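Local atomic coordinates of Sn-glycerol-3-phosphate ABC transporter substrate-binding protein UspB (Mycobacterium tuberculosis, PDB entry 4MFI), a protein that probably binds glycerophosphocholine outside the cytoplasmic membrane and delivers it to an ABC transporter for uptake into the mycobacterial cell. Residues T412-N415 and I416-L420; Q421-L424 and D425-M429. One frame throughout, in Å; residues are numbered along the deposited sequence.

Contact 1: residues T412-N415 and I416-L420; sequences TFTN and IQKRL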
# COMPACT_ATOMS: atom_id res chain seq x y z
N THR A 412 -0.69 24.43 8.90
CA THR A 412 -0.41 23.59 7.74
C THR A 412 -1.62 22.75 7.36
O THR A 412 -2.04 22.75 6.19
CB THR A 412 0.81 22.69 8.00
OG1 THR A 412 1.95 23.51 8.27
CG2 THR A 412 1.10 21.80 6.81
N PHE A 413 -2.20 22.07 8.34
CA PHE A 413 -3.38 21.23 8.09
C PHE A 413 -4.59 22.04 7.61
O PHE A 413 -5.36 21.58 6.78
CB PHE A 413 -3.75 20.40 9.33
CG PHE A 413 -2.85 19.20 9.57
CD1 PHE A 413 -1.70 19.00 8.82
CD2 PHE A 413 -3.18 18.26 10.53
CE1 PHE A 413 -0.88 17.89 9.04
CE2 PHE A 413 -2.38 17.16 10.77
CZ PHE A 413 -1.22 16.96 10.02
N THR A 414 -4.75 23.26 8.13
CA THR A 414 -5.85 24.12 7.71
C THR A 414 -5.70 24.55 6.25
O THR A 414 -6.67 24.49 5.49
CB THR A 414 -5.96 25.36 8.63
OG1 THR A 414 -6.19 24.93 9.98
CG2 THR A 414 -7.09 26.28 8.18
N ASN A 415 -4.50 24.97 5.87
CA ASN A 415 -4.22 25.35 4.48
C ASN A 415 -4.43 24.17 3.55
O ASN A 415 -5.04 24.30 2.48
CB ASN A 415 -2.77 25.89 4.31
CG ASN A 415 -2.32 26.00 2.83
OD1 ASN A 415 -2.61 26.99 2.16
ND2 ASN A 415 -1.60 24.98 2.34
N ILE A 416 -3.91 23.02 3.94
CA ILE A 416 -4.05 21.83 3.12
C ILE A 416 -5.51 21.44 2.96
O ILE A 416 -5.96 21.12 1.86
CB ILE A 416 -3.23 20.67 3.67
CG1 ILE A 416 -1.75 20.94 3.43
CG2 ILE A 416 -3.64 19.35 3.02
CD1 ILE A 416 -0.86 19.99 4.15
N GLN A 417 -6.27 21.47 4.06
CA GLN A 417 -7.68 21.11 3.97
C GLN A 417 -8.45 22.01 3.01
O GLN A 417 -9.29 21.54 2.25
CB GLN A 417 -8.36 21.06 5.35
CG GLN A 417 -9.82 20.64 5.26
CD GLN A 417 -10.38 20.05 6.54
OE1 GLN A 417 -9.70 19.33 7.26
NE2 GLN A 417 -11.65 20.32 6.81
N LYS A 418 -8.17 23.31 3.03
CA LYS A 418 -8.82 24.23 2.11
C LYS A 418 -8.49 23.89 0.65
O LYS A 418 -9.37 23.89 -0.21
CB LYS A 418 -8.43 25.68 2.41
CG LYS A 418 -9.01 26.22 3.70
CD LYS A 418 -8.48 27.62 4.02
CE LYS A 418 -9.31 28.29 5.11
NZ LYS A 418 -9.49 27.46 6.32
N ARG A 419 -7.23 23.59 0.39
CA ARG A 419 -6.81 23.23 -0.97
C ARG A 419 -7.44 21.92 -1.43
O ARG A 419 -7.89 21.80 -2.57
CB ARG A 419 -5.29 23.18 -1.07
CG ARG A 419 -4.68 24.58 -0.97
CD ARG A 419 -3.22 24.58 -0.68
NE ARG A 419 -2.47 23.83 -1.68
CZ ARG A 419 -1.41 23.08 -1.39
NH1 ARG A 419 -0.79 22.43 -2.36
NH2 ARG A 419 -0.99 22.97 -0.13
N LEU A 420 -7.45 20.94 -0.53
CA LEU A 420 -8.05 19.64 -0.84
C LEU A 420 -9.55 19.75 -1.08
O LEU A 420 -10.10 19.06 -1.94
CB LEU A 420 -7.77 18.64 0.28
CG LEU A 420 -6.31 18.23 0.51
CD1 LEU A 420 -6.23 17.23 1.65
CD2 LEU A 420 -5.69 17.65 -0.75
O HOH W 1 -9.54 24.35 6.34
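With OG1 of Thr414 beside the backbone N (chi1 -60°), which leaves the methyl CG2 anti to that nitrogen, and the chain of Lys418 running out nearly straight before a bend at its last torsion (chi4 52°), the two side chains lie alongside each other and point the same way, and the ammonium NZ of Lys418 comes to 3.3 Å from Thr414 CG2. One turn of alpha helix, residue i against residue i+4, sets this spacing. Lys418 N donates to Thr414 O at 3.1 Å, and a water accepts from Lys418 NZ while donating to that same carbonyl oxygen, which closes a ring from the main chain to the charged end. The hydroxyl OG1 of Thr414 is hydrogen-bonded back to Thr410 O.

A second pair repeats the pattern on the side of the helix turned to the protein: Thr412 and Ile416 run side by side, the methyl CG2 of Thr412 3.8 Å from Ile416 CD1, while Ile416 N reaches Thr412 O at 2.9 Å. Here too the threonine hydroxyl looks backward, to Asp408 O. Ile416 continues inward onto Ile394 of helix 391-405 and onto Leu229. The amide of Gln417 finds a partner outside the helix: OE1 accepts from Thr230 N, tying the helix to a neighbouring loop.

Asn415 and Arg419 form the third pair, in which CD of Arg419 passes 3.7 Å from Asn415 O as Arg419 N donates to that oxygen. The helix is thus amphipathic over these turns: Ile416 packs inward, each threonine hydroxyl is bonded to a carbonyl four residues back (Asp408 just before the helix, Thr410 within it), and on the outer side a shared water hydrates the Lys418 ammonium and gives Thr414 O a second donor, which probably favours the charged lysine.

Contact 2: residues Q421-L424 and D425-M429; sequences QVIL and DRQIM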
# COMPACT_ATOMS: atom_id res chain seq x y z
N GLN A 421 -10.22 20.61 -0.31
CA GLN A 421 -11.67 20.78 -0.46
C GLN A 421 -11.99 21.32 -1.86
O GLN A 421 -12.91 20.83 -2.52
CB GLN A 421 -12.21 21.74 0.60
CG GLN A 421 -13.74 21.78 0.63
CD GLN A 421 -14.31 20.50 1.18
OE1 GLN A 421 -14.02 20.11 2.30
NE2 GLN A 421 -15.14 19.83 0.38
N VAL A 422 -11.23 22.32 -2.30
CA VAL A 422 -11.42 22.89 -3.63
C VAL A 422 -11.21 21.83 -4.72
O VAL A 422 -12.03 21.70 -5.63
CB VAL A 422 -10.50 24.10 -3.84
CG1 VAL A 422 -10.49 24.53 -5.30
CG2 VAL A 422 -10.95 25.26 -2.97
N ILE A 423 -10.14 21.05 -4.60
CA ILE A 423 -9.87 20.01 -5.60
C ILE A 423 -10.96 18.93 -5.60
O ILE A 423 -11.44 18.53 -6.65
CB ILE A 423 -8.47 19.38 -5.38
CG1 ILE A 423 -7.38 20.40 -5.71
CG2 ILE A 423 -8.30 18.12 -6.25
CD1 ILE A 423 -6.00 20.00 -5.22
N LEU A 424 -11.34 18.48 -4.41
CA LEU A 424 -12.38 17.47 -4.29
C LEU A 424 -13.70 17.93 -4.93
O LEU A 424 -14.31 17.20 -5.71
CB LEU A 424 -12.62 17.15 -2.81
CG LEU A 424 -13.60 16.02 -2.53
CD1 LEU A 424 -13.01 14.69 -3.01
CD2 LEU A 424 -13.91 15.97 -1.04
N ASP A 425 -14.12 19.15 -4.60
CA ASP A 425 -15.39 19.66 -5.11
C ASP A 425 -15.36 19.94 -6.61
O ASP A 425 -16.39 19.86 -7.29
CB ASP A 425 -15.82 20.92 -4.34
CG ASP A 425 -16.15 20.63 -2.89
OD1 ASP A 425 -16.43 19.45 -2.57
OD2 ASP A 425 -16.13 21.57 -2.07
N ARG A 426 -14.18 20.26 -7.15
CA ARG A 426 -14.11 20.56 -8.58
C ARG A 426 -13.88 19.33 -9.45
O ARG A 426 -14.36 19.29 -10.59
CB ARG A 426 -13.09 21.67 -8.87
CG ARG A 426 -11.67 21.23 -9.09
CD ARG A 426 -10.76 22.43 -9.36
NE ARG A 426 -11.26 23.36 -10.38
CZ ARG A 426 -11.15 23.16 -11.70
NH1 ARG A 426 -10.60 22.05 -12.18
NH2 ARG A 426 -11.61 24.06 -12.55
N GLN A 427 -13.19 18.31 -8.92
CA GLN A 427 -12.81 17.14 -9.72
C GLN A 427 -13.65 15.90 -9.50
O GLN A 427 -13.81 15.09 -10.42
CB GLN A 427 -11.35 16.75 -9.47
CG GLN A 427 -10.33 17.83 -9.76
CD GLN A 427 -10.40 18.33 -11.19
OE1 GLN A 427 -10.86 19.44 -11.44
NE2 GLN A 427 -9.92 17.52 -12.12
N ILE A 428 -14.18 15.74 -8.29
CA ILE A 428 -14.78 14.47 -7.90
C ILE A 428 -16.27 14.56 -7.64
O ILE A 428 -17.04 13.78 -8.20
CB ILE A 428 -14.10 13.89 -6.63
CG1 ILE A 428 -12.59 13.74 -6.85
CG2 ILE A 428 -14.76 12.57 -6.22
CD1 ILE A 428 -12.21 12.88 -8.05
N MET A 429 -16.67 15.50 -6.80
CA MET A 429 -18.05 15.48 -6.30
C MET A 429 -19.12 15.61 -7.38
O MET A 429 -20.15 14.94 -7.29
CB MET A 429 -18.22 16.49 -5.15
CG MET A 429 -17.18 16.30 -4.03
SD MET A 429 -17.01 14.58 -3.41
CE MET A 429 -18.31 14.57 -2.21
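Leu424 lays its isobutyl group across two later side chains, CG against the sulfur SD of Met429 at 3.8 Å and CD1 against Ile428 CB at 3.9 Å. This is the C-terminal end of helix 409-427, closed by an i+5 (pi-type) turn from Leu424 to Met429: a bond from Met429 N to Leu424 O, at 3.1 Å, is added to the i+4 bond from Ile428 N, and the two donors arrive from opposite faces of the carbonyl plane. The bend at chi2 (-50°) brings SD of Met429 over the leucine, and both residues also touch Trp225, so the apolar cluster extends into a neighbouring loop. Ile428 leads its far end to Pro389.

On the solvent side, Gln421 turns at chi2 (71°) and presents its amide to the carboxylate of Asp425, one helical turn on, with the two planes inclined to each other. The amide nitrogen serves both oxygens, though the bond to OD1 is weak; Asp425 N meanwhile donates to Gln421 O, doubling the link between these residues. Gln421 NE2 meets Asp425 OD2 on its syn side at 3.2 Å, tilted out of the carboxylate plane.

In the fold
Contacts 1 and 2 follow one another along helix 409-427, the last helix before the C-terminus, with their centres about 13 Å apart. Contact 1 closes at Leu420 and contact 2 opens at Gln421, so the two joined segments make one continuous run from regular helix to its C-terminal end. Both lie about 24 Å from the centre of the chain and on the same side of it. The inner face rests on helix 391-405 and the short strand 226-227 over contact 1, and on loops at Trp225 and Leu388 over contact 2. In this periplasmic-binding-protein fold, the helix therefore packs the chain's end on residues 225-230, far earlier in sequence, and on 388-405 just upstream.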